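Local coordinates for protein N-acyl homoserine lactonase (Bacillus thuringiensis, PDB 5EHT) that hydrolyses the lactone ring of N-acyl homoserine lactones, the quorum-sensing signals of bacteria, with the help of two zinc ions, at residues R16-H21 / L33-V38; H21-S26 / A195-E200; L28-L33 / E73-P78; P162-L167 / Q177-E182; E184-V189 / K231-F236. The protein carries 7 engineered substitutions. All coordinates share one frame; numbering follows the deposited sequence. Where two conformers were deposited one is given.

Contacts 1 and 4 are partly buried antiparallel strand pairs, one in each of the two sheets of the metallo-beta-lactamase fold, their centres about 26 Å apart on opposite sides of the chain's centre. Contacts 2, 3 and 5 lie at the surface. Contact 5 belongs to the same sheet as contact 4, through neighbouring strands 177-183 and 187-193, but is a parallel pairing with one direct backbone bond. Contact 3 flanks contact 1 and shares Leu33 with it; contact 2 shares His21. Direct hydrogen bonds dominate contacts 1 and 4, water bridges the polar side of contact 2, and contact 3 rests on van der Waals touches alone.

Contact 1 (R16-H21 / L33-V38); sequences RCMLDH and LLNVPV. Engineered in segment 33-38: Val36 (natural residue Leu).
Arg16 grips Asn35 side-on with two nitrogens: NE reaches Asn35 OD1 at 2.8 Å, and NH1 gives an almost straight bond to Asn35 O (2.9 Å, 178° at the hydrogen). Both acceptors lie in the guanidinium plane, but both donors stand above the planes of the carbonyls they meet. A bend at chi3 (67°) brings the guanidinium back over the other strand, where one face lies over Pro37 CA, offset toward its rim. Asn35 puts CG anti to its backbone N (chi1 -173°), which carries OD1 toward Arg16, while Met18 SD lies 3.4 Å from Asn35 CB. Met18, bent at chi2 and chi3, curls its CE against Leu33 CB at 3.7 Å. On the other face Leu19 CD1 meets CG2 of the engineered Val36 at 3.9 Å, crossing it at about a right angle. Between these layers, strands 16-20 and 33-38 run antiparallel, with paired backbone bonds at Cys17-Val36 and Leu19-Leu34. Arg16 NH2 also forms a salt bridge with Glu243. The two nitrogens bonded to Asn35 fix the rotation of the guanidinium, and the acid probably balances its charge, tying this strand pair to helix 240-243 near the zinc ligand His238.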
# COMPACT_ATOMS: atom_id res chain seq x y z
N ARG A 16 3.06 -12.39 -1.03
CA ARG A 16 2.44 -12.48 0.28
C ARG A 16 3.51 -12.29 1.36
O ARG A 16 4.70 -12.11 1.07
CB ARG A 16 1.72 -13.82 0.51
CG ARG A 16 0.74 -14.17 -0.61
CD ARG A 16 -0.12 -15.36 -0.24
NE ARG A 16 -1.02 -15.11 0.83
CZ ARG A 16 -2.22 -14.61 0.63
NH1 ARG A 16 -2.98 -14.34 1.66
NH2 ARG A 16 -2.66 -14.30 -0.55
N CYS A 17 3.11 -12.24 2.62
CA CYS A 17 4.02 -12.08 3.71
C CYS A 17 3.47 -12.74 4.93
O CYS A 17 2.30 -12.60 5.27
CB CYS A 17 4.22 -10.57 3.95
SG CYS A 17 5.62 -10.19 5.05
N MET A 18 4.30 -13.53 5.61
CA MET A 18 3.96 -14.05 6.88
C MET A 18 4.13 -12.99 7.92
O MET A 18 5.20 -12.36 7.99
CB MET A 18 4.83 -15.23 7.28
CG MET A 18 4.89 -16.38 6.35
SD MET A 18 3.33 -17.09 5.85
CE MET A 18 2.65 -17.65 7.42
N LEU A 19 3.11 -12.72 8.75
CA LEU A 19 3.19 -11.79 9.85
C LEU A 19 2.75 -12.52 11.12
O LEU A 19 1.74 -13.19 11.14
CB LEU A 19 2.29 -10.56 9.71
CG LEU A 19 2.64 -9.60 8.56
CD1 LEU A 19 1.57 -8.50 8.51
CD2 LEU A 19 4.07 -9.08 8.66
N ASP A 20 3.43 -12.33 12.22
CA ASP A 20 2.91 -12.79 13.50
C ASP A 20 1.55 -12.15 13.77
O ASP A 20 1.31 -10.97 13.47
CB ASP A 20 3.88 -12.41 14.62
CG ASP A 20 3.51 -13.05 15.91
OD1 ASP A 20 3.80 -14.24 16.11
OD2 ASP A 20 2.77 -12.40 16.66
N HIS A 21 0.65 -12.95 14.33
CA HIS A 21 -0.68 -12.47 14.53
C HIS A 21 -0.74 -11.25 15.45
O HIS A 21 -1.69 -10.47 15.40
CB HIS A 21 -1.66 -13.57 14.97
CG HIS A 21 -1.40 -14.16 16.31
ND1 HIS A 21 -0.18 -14.08 16.95
CD2 HIS A 21 -2.12 -15.05 17.00
CE1 HIS A 21 -0.20 -14.79 18.04
NE2 HIS A 21 -1.39 -15.35 18.12
N LEU A 33 1.89 -17.42 12.99
CA LEU A 33 2.01 -16.61 11.80
C LEU A 33 0.79 -16.69 10.94
O LEU A 33 0.12 -17.71 10.90
CB LEU A 33 3.25 -17.02 11.00
CG LEU A 33 4.60 -16.95 11.71
CD1 LEU A 33 5.63 -17.64 10.84
CD2 LEU A 33 5.03 -15.54 11.99
N LEU A 34 0.51 -15.59 10.23
CA LEU A 34 -0.57 -15.40 9.27
C LEU A 34 0.03 -15.07 7.92
O LEU A 34 0.79 -14.12 7.80
CB LEU A 34 -1.46 -14.25 9.73
CG LEU A 34 -2.06 -14.27 11.11
CD1 LEU A 34 -2.83 -12.98 11.39
CD2 LEU A 34 -2.91 -15.52 11.32
N ASN A 35 -0.43 -15.75 6.86
CA ASN A 35 0.05 -15.52 5.51
C ASN A 35 -0.85 -14.50 4.83
O ASN A 35 -1.96 -14.85 4.36
CB ASN A 35 0.07 -16.84 4.77
CG ASN A 35 0.72 -16.73 3.40
OD1 ASN A 35 0.81 -15.65 2.84
ND2 ASN A 35 1.21 -17.86 2.86
N VAL A 36 -0.45 -13.23 4.93
CA VAL A 36 -1.30 -12.10 4.54
C VAL A 36 -0.96 -11.71 3.09
O VAL A 36 0.14 -11.88 2.58
CB VAL A 36 -1.17 -10.88 5.45
CG1 VAL A 36 -1.46 -11.23 6.90
CG2 VAL A 36 0.15 -10.17 5.31
N PRO A 37 -1.98 -11.13 2.39
CA PRO A 37 -1.74 -10.69 1.04
C PRO A 37 -0.88 -9.44 0.99
O PRO A 37 -0.96 -8.60 1.88
CB PRO A 37 -3.10 -10.34 0.46
CG PRO A 37 -3.89 -10.02 1.69
CD PRO A 37 -3.37 -10.94 2.79
N VAL A 38 -0.04 -9.32 -0.03
CA VAL A 38 0.58 -8.08 -0.40
C VAL A 38 -0.05 -7.63 -1.68
O VAL A 38 -0.20 -8.41 -2.64
CB VAL A 38 2.11 -8.26 -0.50
CG1 VAL A 38 2.78 -7.01 -1.12
CG2 VAL A 38 2.71 -8.67 0.81

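Contact 2 (H21-S26 / A195-E200); sequences HSFVNS and ASYTKE. Engineered in segment 21-26: Phe23 (natural residue Ser).
Tyr197 brings the edge of its ring up to the backbone of Phe23, an engineered residue in the loop between strands 8-20 and 33-45. CB starts the side chain toward that loop, and chi1 of -76°, with CG anti to the carbonyl carbon, presents the CD2-CE2 edge to it. Beyond CG, CD2 meets Val24 CG1 at 3.9 Å, the two side chains crossing at about a right angle. CE2 comes next, 3.3 Å from Phe23 O, which lies near the ring plane; Phe23 CB is also close to this carbon. At the tip, OH reaches the edge of the Phe23 ring, 4.0 Å from CD2. Val24 CB continues the apolar patch against Thr198 CG2.

The polar half of the contact runs through water. One water donates to Val24 O and to Glu200 OE1 (2.6 Å) and accepts from Thr198 OG1; a second donates to the same Glu200 OE1 and accepts from Asn25 ND2 at 2.9 Å. The carboxylate oxygen thus collects two waters, joining loop and helix where they make no direct hydrogen bond. Asn201 ND2 also bonds Val24 O.

Thr198 is the N-cap of helix 199-203, while the Tyr197 ring meets those of the zinc ligands His172 and His238 and of Phe208. The loop 21-26 therefore packs beside the start of this helix at the rim of the dinuclear site, with Val24 also resting on Leu34 of strand 33-45.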
# COMPACT_ATOMS: atom_id res chain seq x y z
N HIS A 21 0.65 -12.95 14.33
CA HIS A 21 -0.68 -12.47 14.53
C HIS A 21 -0.74 -11.25 15.45
O HIS A 21 -1.69 -10.47 15.40
CB HIS A 21 -1.66 -13.57 14.97
CG HIS A 21 -1.40 -14.16 16.31
ND1 HIS A 21 -0.18 -14.08 16.95
CD2 HIS A 21 -2.12 -15.05 17.00
CE1 HIS A 21 -0.20 -14.79 18.04
NE2 HIS A 21 -1.39 -15.35 18.12
N SER A 22 0.28 -11.00 16.25
CA SER A 22 0.32 -9.80 17.06
C SER A 22 0.46 -8.53 16.20
O SER A 22 0.17 -7.41 16.68
CB SER A 22 1.46 -9.87 18.05
OG SER A 22 2.69 -9.83 17.39
N PHE A 23 0.80 -8.67 14.94
CA PHE A 23 0.79 -7.52 14.02
C PHE A 23 -0.61 -7.04 13.70
O PHE A 23 -0.82 -5.86 13.44
CB PHE A 23 1.52 -7.84 12.72
CG PHE A 23 3.01 -7.69 12.81
CD1 PHE A 23 3.77 -8.51 13.65
CD2 PHE A 23 3.69 -6.75 12.02
CE1 PHE A 23 5.13 -8.35 13.75
CE2 PHE A 23 5.07 -6.63 12.10
CZ PHE A 23 5.77 -7.41 12.98
N VAL A 24 -1.57 -7.97 13.64
CA VAL A 24 -2.95 -7.59 13.30
C VAL A 24 -3.81 -7.31 14.53
O VAL A 24 -4.90 -6.75 14.39
CB VAL A 24 -3.64 -8.60 12.33
CG1 VAL A 24 -2.82 -8.79 11.08
CG2 VAL A 24 -3.94 -9.91 12.99
N ASN A 25 -3.33 -7.70 15.70
CA ASN A 25 -3.98 -7.44 16.97
C ASN A 25 -2.89 -7.42 18.00
O ASN A 25 -2.43 -8.44 18.42
CB ASN A 25 -5.07 -8.45 17.23
CG ASN A 25 -5.69 -8.26 18.57
OD1 ASN A 25 -5.20 -7.47 19.40
ND2 ASN A 25 -6.78 -8.99 18.82
N SER A 26 -2.55 -6.23 18.47
CA SER A 26 -1.37 -6.04 19.30
C SER A 26 -1.47 -6.72 20.68
O SER A 26 -0.43 -6.86 21.39
CB SER A 26 -1.14 -4.56 19.48
OG SER A 26 -0.93 -3.91 18.26
N ALA A 195 -3.48 1.93 6.98
CA ALA A 195 -4.13 2.66 8.03
C ALA A 195 -5.11 1.70 8.76
O ALA A 195 -5.56 2.06 9.86
CB ALA A 195 -4.85 3.90 7.47
N SER A 196 -5.36 0.48 8.25
CA SER A 196 -5.95 -0.61 9.00
C SER A 196 -5.56 -1.87 8.21
O SER A 196 -5.92 -2.03 7.05
CB SER A 196 -7.46 -0.47 9.02
OG SER A 196 -7.89 0.44 10.01
N TYR A 197 -4.88 -2.79 8.89
CA TYR A 197 -4.57 -4.09 8.22
C TYR A 197 -5.83 -4.85 7.94
O TYR A 197 -5.96 -5.48 6.89
CB TYR A 197 -3.71 -4.94 9.14
CG TYR A 197 -2.26 -4.59 9.27
CD1 TYR A 197 -1.55 -3.71 8.44
CD2 TYR A 197 -1.58 -5.16 10.25
CE1 TYR A 197 -0.19 -3.54 8.56
CE2 TYR A 197 -0.21 -5.01 10.36
CZ TYR A 197 0.49 -4.23 9.52
OH TYR A 197 1.82 -4.11 9.63
N THR A 198 -6.72 -4.87 8.93
CA THR A 198 -7.93 -5.66 8.79
C THR A 198 -9.21 -4.89 9.15
O THR A 198 -9.17 -3.79 9.72
CB THR A 198 -7.92 -6.83 9.78
OG1 THR A 198 -8.10 -6.29 11.10
CG2 THR A 198 -6.66 -7.64 9.72
N LYS A 199 -10.36 -5.44 8.77
CA LYS A 199 -11.62 -4.81 9.08
C LYS A 199 -11.75 -4.51 10.59
O LYS A 199 -12.27 -3.46 10.95
CB LYS A 199 -12.82 -5.64 8.58
CG LYS A 199 -14.21 -5.08 8.86
CD LYS A 199 -15.30 -6.08 8.54
CE LYS A 199 -15.47 -6.43 7.07
NZ LYS A 199 -16.87 -6.95 6.84
N GLU A 200 -11.32 -5.42 11.46
CA GLU A 200 -11.48 -5.11 12.88
C GLU A 200 -10.57 -4.03 13.39
O GLU A 200 -10.92 -3.33 14.33
CB GLU A 200 -11.43 -6.37 13.76
CG GLU A 200 -10.07 -6.97 13.89
CD GLU A 200 -9.94 -8.01 15.01
OE1 GLU A 200 -8.79 -8.51 15.16
OE2 GLU A 200 -10.94 -8.35 15.72
O HOH W 1 -7.14 -7.85 13.24
O HOH W 2 -7.75 -10.54 16.56

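Contact 3 (L28-L33 / E73-P78); sequences LTPGKL and EGQILP
Leu33 lays its CD2 methyl over the backbone of the turn at Gly74, 3.7 Å from Gly74 O, with Gln75 O a little farther off at 4.1 Å. The other branch serves a different neighbour: CD1 meets Leu77 CD1 at 4.2 Å, an apolar touch between two branched ends. CG stands anti to the carbonyl carbon (chi1 -58°), and the fork that follows lets one side chain reach both the turn and Leu77 of strand 76-79.

A second touch lies three residues earlier, at Pro30. Gln75 extends beyond CG (chi2 -164°), carrying its amide to the proline ring, where NE2 lies 3.8 Å from Pro30 CB and 4.1 Å from Pro30 CG. The two side chains cross obliquely, and it is the aliphatic rim of the proline that meets the amide nitrogen. Gly74 has positive phi, which helps the chain turn into the strand.

Strand 8-20 lies between the two segments in the sheet: Gln75 and Leu77 bond through their backbones to Asp20 and Met18, and Asp20 OD1 accepts from Gly31 N. The side chain of Leu77 also rests on that of Met18.

The chemistry is modest: one methyl against two carbonyl oxygens, a methyl against a methyl, and an amide against a ring, all by van der Waals contact. Such a seam fits side chains together by shape, while the directional bonds that place both segments come from strand 8-20.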
# COMPACT_ATOMS: atom_id res chain seq x y z
N LEU A 28 -2.51 -9.89 21.07
CA LEU A 28 -2.24 -11.28 20.97
C LEU A 28 -0.78 -11.59 21.31
O LEU A 28 0.10 -10.80 21.06
CB LEU A 28 -2.53 -11.82 19.57
CG LEU A 28 -3.98 -11.56 19.14
CD1 LEU A 28 -4.17 -12.15 17.75
CD2 LEU A 28 -4.96 -12.24 20.08
N THR A 29 -0.57 -12.73 21.95
CA THR A 29 0.76 -13.13 22.35
C THR A 29 1.46 -13.70 21.11
O THR A 29 0.89 -14.53 20.45
CB THR A 29 0.72 -14.23 23.42
OG1 THR A 29 -0.12 -13.80 24.49
CG2 THR A 29 2.13 -14.55 23.96
N PRO A 30 2.70 -13.31 20.82
CA PRO A 30 3.38 -13.82 19.63
C PRO A 30 3.50 -15.32 19.58
O PRO A 30 3.69 -15.96 20.60
CB PRO A 30 4.76 -13.18 19.72
CG PRO A 30 4.57 -11.94 20.53
CD PRO A 30 3.41 -12.17 21.45
N GLY A 31 3.44 -15.84 18.37
CA GLY A 31 3.67 -17.27 18.17
C GLY A 31 2.85 -17.99 17.09
O GLY A 31 2.97 -19.22 16.94
N LYS A 32 1.96 -17.29 16.40
CA LYS A 32 1.26 -17.91 15.25
C LYS A 32 1.41 -16.92 14.12
O LYS A 32 1.13 -15.72 14.31
CB LYS A 32 -0.27 -18.13 15.47
CG LYS A 32 -0.68 -19.13 16.53
CD LYS A 32 -0.43 -20.59 16.14
CE LYS A 32 -1.21 -21.59 17.00
NZ LYS A 32 -0.86 -22.96 16.60
N LEU A 33 1.89 -17.42 12.99
CA LEU A 33 2.01 -16.61 11.80
C LEU A 33 0.79 -16.69 10.94
O LEU A 33 0.12 -17.71 10.90
CB LEU A 33 3.25 -17.02 11.00
CG LEU A 33 4.60 -16.95 11.71
CD1 LEU A 33 5.63 -17.64 10.84
CD2 LEU A 33 5.03 -15.54 11.99
N GLU A 73 12.81 -10.39 12.85
CA GLU A 73 13.22 -11.74 12.83
C GLU A 73 12.16 -12.69 13.42
O GLU A 73 11.72 -12.54 14.56
CB GLU A 73 14.54 -11.96 13.59
CG GLU A 73 15.05 -13.42 13.46
CD GLU A 73 16.48 -13.62 13.92
OE1 GLU A 73 16.72 -14.65 14.58
OE2 GLU A 73 17.36 -12.76 13.67
N GLY A 74 11.78 -13.69 12.62
CA GLY A 74 10.78 -14.72 13.01
C GLY A 74 9.34 -14.24 13.05
O GLY A 74 8.44 -15.05 13.21
N GLN A 75 9.13 -12.95 12.81
CA GLN A 75 7.83 -12.36 12.87
C GLN A 75 7.35 -11.80 11.55
O GLN A 75 6.14 -11.60 11.39
CB GLN A 75 7.79 -11.25 13.94
CG GLN A 75 7.92 -11.81 15.32
CD GLN A 75 7.52 -10.85 16.41
OE1 GLN A 75 7.35 -9.65 16.17
NE2 GLN A 75 7.35 -11.38 17.61
N ILE A 76 8.27 -11.54 10.63
CA ILE A 76 7.96 -11.03 9.26
C ILE A 76 8.75 -11.87 8.32
O ILE A 76 9.98 -11.82 8.33
CB ILE A 76 8.37 -9.56 9.07
CG1 ILE A 76 7.74 -8.63 10.12
CG2 ILE A 76 8.03 -9.07 7.69
CD1 ILE A 76 8.19 -7.18 10.00
N LEU A 77 8.07 -12.65 7.49
CA LEU A 77 8.73 -13.53 6.52
C LEU A 77 8.12 -13.33 5.15
O LEU A 77 7.02 -13.78 4.90
CB LEU A 77 8.67 -15.00 6.89
CG LEU A 77 9.37 -15.49 8.14
CD1 LEU A 77 8.66 -15.11 9.39
CD2 LEU A 77 9.42 -16.99 8.11
N PRO A 78 8.83 -12.63 4.23
CA PRO A 78 8.22 -12.39 2.93
C PRO A 78 8.00 -13.71 2.18
O PRO A 78 8.85 -14.62 2.26
CB PRO A 78 9.20 -11.53 2.20
CG PRO A 78 10.45 -11.63 2.90
CD PRO A 78 10.16 -12.05 4.32

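Contact 4 (P162-L167 / Q177-E182); sequences PGVQLL and QSLFIE
Leu166 and Leu179 lie side by side and point the same way from the sheet, Leu166 CD2 resting 3.7 Å from Leu179 CG. The two branches of Leu166 fill separate hollows. CD2 fits against Leu179, and CD1 turns to the amide of Gln177, 3.5 Å from its OE1. Gln177 holds CG between the backbone N and the carbonyl carbon (chi1 62°), then runs out extended, so that its amide stands beside the leucine. That amide is satisfied from beyond the hairpin: OE1 accepts from Gln127 NE2, and NE2 donates to Ser105 O. Val164 continues the same row with a looser touch of its CG1 on Leu179 CD2.

On the reverse face Leu167 CD1 settles against Phe180 CB at 4.0 Å, leaving the phenyl ring to continue away from the strand pair. Gly163 offers no side-chain bump; its carbonyl instead fits beside Ile181, with O 3.2 Å from Ile181 CA, and accepts the bond from Glu182 N. Farther along, Gln165 pairs with Phe180 and Leu167 with Ser178 through two backbone bonds each; the straightest, Leu167 N to Ser178 O, measures 2.9 Å with 176° at the hydrogen.

The segments form a beta hairpin, their strand axes 149° apart. Its Val164, Leu166 and Leu179 face packs on Ile104 of strand 102-104 in the other sheet, forming part of the interior of the sandwich. The opposite face, with Leu167, Ser178 and Phe180, meets helix 213-230, and strand 187-193 continues the sheet beyond strand 177-183.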
# COMPACT_ATOMS: atom_id res chain seq x y z
N PRO A 162 -7.99 13.70 -11.58
CA PRO A 162 -9.38 13.60 -11.19
C PRO A 162 -9.81 12.21 -10.93
O PRO A 162 -9.57 11.31 -11.75
CB PRO A 162 -10.09 14.25 -12.35
CG PRO A 162 -9.12 15.28 -12.93
CD PRO A 162 -7.81 14.47 -12.83
N GLY A 163 -10.47 11.97 -9.80
CA GLY A 163 -10.87 10.65 -9.37
C GLY A 163 -9.91 9.96 -8.46
O GLY A 163 -10.25 8.87 -7.97
N VAL A 164 -8.73 10.55 -8.23
CA VAL A 164 -7.68 9.86 -7.46
C VAL A 164 -7.19 10.87 -6.36
O VAL A 164 -6.41 11.78 -6.69
CB VAL A 164 -6.51 9.35 -8.29
CG1 VAL A 164 -5.51 8.63 -7.40
CG2 VAL A 164 -7.02 8.42 -9.43
N GLN A 165 -7.62 10.64 -5.13
CA GLN A 165 -7.28 11.49 -4.04
C GLN A 165 -6.46 10.75 -2.99
O GLN A 165 -6.73 9.55 -2.71
CB GLN A 165 -8.53 12.08 -3.33
CG GLN A 165 -9.47 12.92 -4.15
CD GLN A 165 -9.13 14.31 -4.21
OE1 GLN A 165 -8.21 14.74 -3.51
NE2 GLN A 165 -9.85 15.07 -5.02
N LEU A 166 -5.49 11.41 -2.45
CA LEU A 166 -4.68 10.88 -1.37
C LEU A 166 -5.12 11.51 -0.05
O LEU A 166 -5.34 12.77 -0.01
CB LEU A 166 -3.20 11.14 -1.61
CG LEU A 166 -2.64 10.43 -2.85
CD1 LEU A 166 -1.25 10.86 -3.17
CD2 LEU A 166 -2.69 8.98 -2.62
N LEU A 167 -5.29 10.71 0.94
CA LEU A 167 -5.70 11.10 2.29
C LEU A 167 -4.56 10.82 3.23
O LEU A 167 -4.14 9.64 3.39
CB LEU A 167 -6.94 10.38 2.71
CG LEU A 167 -8.21 10.72 1.98
CD1 LEU A 167 -9.30 9.75 2.35
CD2 LEU A 167 -8.68 12.08 2.32
N GLN A 177 -0.21 7.24 3.77
CA GLN A 177 -1.35 7.81 3.04
C GLN A 177 -2.24 6.76 2.49
O GLN A 177 -1.74 5.68 2.01
CB GLN A 177 -0.93 8.82 2.02
CG GLN A 177 -0.04 8.26 0.93
CD GLN A 177 0.48 9.31 0.01
OE1 GLN A 177 0.10 10.48 0.02
NE2 GLN A 177 1.40 8.94 -0.90
N SER A 178 -3.57 6.96 2.51
CA SER A 178 -4.57 6.15 2.00
C SER A 178 -5.12 6.77 0.72
O SER A 178 -4.77 7.91 0.33
CB SER A 178 -5.69 5.96 3.04
OG SER A 178 -5.24 5.48 4.26
N LEU A 179 -5.98 6.03 0.00
CA LEU A 179 -6.53 6.49 -1.28
C LEU A 179 -8.03 6.51 -1.28
O LEU A 179 -8.68 5.58 -0.81
CB LEU A 179 -6.04 5.62 -2.45
CG LEU A 179 -4.58 5.76 -2.75
CD1 LEU A 179 -3.71 4.88 -1.93
CD2 LEU A 179 -4.33 5.71 -4.22
N PHE A 180 -8.60 7.60 -1.82
CA PHE A 180 -10.01 7.68 -2.08
C PHE A 180 -10.17 7.87 -3.58
O PHE A 180 -9.73 8.86 -4.16
CB PHE A 180 -10.60 8.87 -1.29
CG PHE A 180 -12.06 8.95 -1.33
CD1 PHE A 180 -12.67 9.63 -2.37
CD2 PHE A 180 -12.82 8.37 -0.39
CE1 PHE A 180 -14.05 9.75 -2.43
CE2 PHE A 180 -14.21 8.47 -0.43
CZ PHE A 180 -14.82 9.08 -1.51
N ILE A 181 -10.79 6.87 -4.21
CA ILE A 181 -10.88 6.77 -5.62
C ILE A 181 -12.35 6.75 -6.07
O ILE A 181 -13.18 6.13 -5.45
CB ILE A 181 -10.15 5.46 -6.07
CG1 ILE A 181 -8.66 5.56 -5.78
CG2 ILE A 181 -10.40 5.26 -7.55
CD1 ILE A 181 -8.00 4.24 -5.76
N GLU A 182 -12.66 7.47 -7.14
CA GLU A 182 -13.96 7.37 -7.74
C GLU A 182 -13.81 6.61 -9.05
O GLU A 182 -13.11 7.07 -9.94
CB GLU A 182 -14.50 8.78 -8.02
CG GLU A 182 -14.88 9.54 -6.78
CD GLU A 182 -16.23 9.18 -6.18
OE1 GLU A 182 -17.08 8.41 -6.78
OE2 GLU A 182 -16.42 9.70 -5.05

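Contact 5 (E184-V189 / K231-F236); sequences EQSGSV and KPMIFF. Engineered in segment 231-236: Met233 (natural residue Ile).
Ser188 O accepts the one direct backbone hydrogen bond between the segments, from Met233 N at 3.0 Å, with 157° at the hydrogen. A weaker CA-H...O contact follows one residue on, Val189 CA lying 3.4 Å from Met233 O. With the backbone bond of Met233 to Leu190, the bond to Ser188 places Val189 beside Met233 in a parallel bridge.

Strand 187-189 and strand 233-236 run in nearly the same direction, 26° apart. The chain between them passes through helix 213-230, giving a right-handed beta-alpha-beta crossover of the kind found in alpha/beta folds, here in the second sheet of the metallo-beta-lactamase fold. Strand 233-236 is the outermost of that sheet within the chain; Lys231, with positive phi, leaves the helix and Pro232 leads into the strand.

Apolar contacts gather on both sides of this bridge. Val189 CG1 comes to the edge of the Phe235 ring, 3.8 Å from CD2, the side chains lying oblique to each other. The methyl is there because it stands anti to the backbone N (chi1 178°). Phe235 also meets the Phe11 ring edge-to-face. The engineered Met233 places its SD 3.9 Å from Ser186 CB and, more loosely, near Val189 CG2. On the other side Pro232 CB packs on Ser188 CB at 3.9 Å.

The polar ends of the serines look to other partners: Ser188 OG bonds Glu182 OE2 on the neighbouring strand 177-183, and Ser186 OG bonds OXT of the C-terminal Ile253.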
# COMPACT_ATOMS: atom_id res chain seq x y z
N GLU A 184 -15.57 4.54 -12.47
CA GLU A 184 -16.72 4.55 -13.37
C GLU A 184 -17.70 3.43 -12.97
O GLU A 184 -18.93 3.66 -12.99
CB GLU A 184 -16.28 4.45 -14.85
CG GLU A 184 -17.39 4.63 -15.89
CD GLU A 184 -16.81 4.75 -17.29
OE1 GLU A 184 -16.05 3.87 -17.71
OE2 GLU A 184 -17.11 5.72 -17.98
N GLN A 185 -17.24 2.23 -12.59
CA GLN A 185 -18.16 1.12 -12.37
C GLN A 185 -18.79 1.09 -10.98
O GLN A 185 -19.87 0.51 -10.78
CB GLN A 185 -17.46 -0.22 -12.61
CG GLN A 185 -17.08 -0.56 -14.06
CD GLN A 185 -18.19 -0.30 -15.06
OE1 GLN A 185 -19.32 -0.76 -14.88
NE2 GLN A 185 -17.89 0.45 -16.11
N SER A 186 -18.06 1.61 -10.00
CA SER A 186 -18.44 1.44 -8.58
C SER A 186 -18.64 2.67 -7.77
O SER A 186 -19.13 2.54 -6.68
CB SER A 186 -17.35 0.63 -7.84
OG SER A 186 -17.12 -0.63 -8.50
N GLY A 187 -18.23 3.85 -8.26
CA GLY A 187 -18.31 5.05 -7.41
C GLY A 187 -17.17 5.12 -6.44
O GLY A 187 -16.04 4.75 -6.77
N SER A 188 -17.44 5.45 -5.21
CA SER A 188 -16.44 5.85 -4.24
C SER A 188 -15.84 4.60 -3.59
O SER A 188 -16.54 3.68 -3.15
CB SER A 188 -17.04 6.72 -3.12
OG SER A 188 -17.54 7.92 -3.65
N VAL A 189 -14.49 4.53 -3.58
CA VAL A 189 -13.73 3.44 -3.03
C VAL A 189 -12.64 3.99 -2.14
O VAL A 189 -11.86 4.85 -2.55
CB VAL A 189 -13.05 2.57 -4.14
CG1 VAL A 189 -12.21 1.47 -3.54
CG2 VAL A 189 -14.09 2.01 -5.08
N LYS A 231 -19.82 7.22 2.14
CA LYS A 231 -20.30 5.82 2.08
C LYS A 231 -19.60 4.97 0.97
O LYS A 231 -20.28 4.39 0.07
CB LYS A 231 -21.83 5.81 1.82
CG LYS A 231 -22.58 6.66 2.86
CD LYS A 231 -24.08 6.96 2.58
CE LYS A 231 -24.61 8.12 3.46
NZ LYS A 231 -23.83 9.41 3.52
N PRO A 232 -18.27 4.92 1.02
CA PRO A 232 -17.54 4.20 0.02
C PRO A 232 -17.49 2.68 0.25
O PRO A 232 -17.80 2.19 1.34
CB PRO A 232 -16.17 4.77 0.16
CG PRO A 232 -16.03 4.99 1.63
CD PRO A 232 -17.39 5.49 2.00
N MET A 233 -17.05 1.96 -0.77
CA MET A 233 -16.60 0.61 -0.56
C MET A 233 -15.26 0.76 0.14
O MET A 233 -14.48 1.64 -0.19
CB MET A 233 -16.40 -0.12 -1.89
CG MET A 233 -17.68 -0.31 -2.68
SD MET A 233 -17.21 -1.01 -4.29
CE MET A 233 -17.12 -2.72 -3.80
N ILE A 234 -14.94 -0.12 1.07
CA ILE A 234 -13.74 -0.01 1.91
C ILE A 234 -12.92 -1.30 1.85
O ILE A 234 -13.43 -2.40 2.13
CB ILE A 234 -14.01 0.33 3.40
CG1 ILE A 234 -15.02 1.47 3.56
CG2 ILE A 234 -12.71 0.64 4.11
CD1 ILE A 234 -15.55 1.66 4.97
N PHE A 235 -11.64 -1.16 1.48
CA PHE A 235 -10.70 -2.30 1.35
C PHE A 235 -9.51 -2.08 2.27
O PHE A 235 -8.89 -1.01 2.20
CB PHE A 235 -10.32 -2.47 -0.13
CG PHE A 235 -11.44 -2.85 -0.97
CD1 PHE A 235 -11.73 -4.23 -1.17
CD2 PHE A 235 -12.17 -1.89 -1.67
CE1 PHE A 235 -12.77 -4.56 -1.99
CE2 PHE A 235 -13.22 -2.26 -2.47
CZ PHE A 235 -13.49 -3.57 -2.67
N PHE A 236 -9.16 -3.13 3.06
CA PHE A 236 -8.14 -3.04 4.05
C PHE A 236 -6.80 -3.58 3.53
O PHE A 236 -6.75 -4.25 2.49
CB PHE A 236 -8.61 -3.76 5.34
CG PHE A 236 -9.98 -3.20 5.78
CD1 PHE A 236 -10.06 -1.94 6.34
CD2 PHE A 236 -11.15 -3.91 5.59
CE1 PHE A 236 -11.28 -1.36 6.69
CE2 PHE A 236 -12.36 -3.33 5.92
CZ PHE A 236 -12.41 -2.05 6.46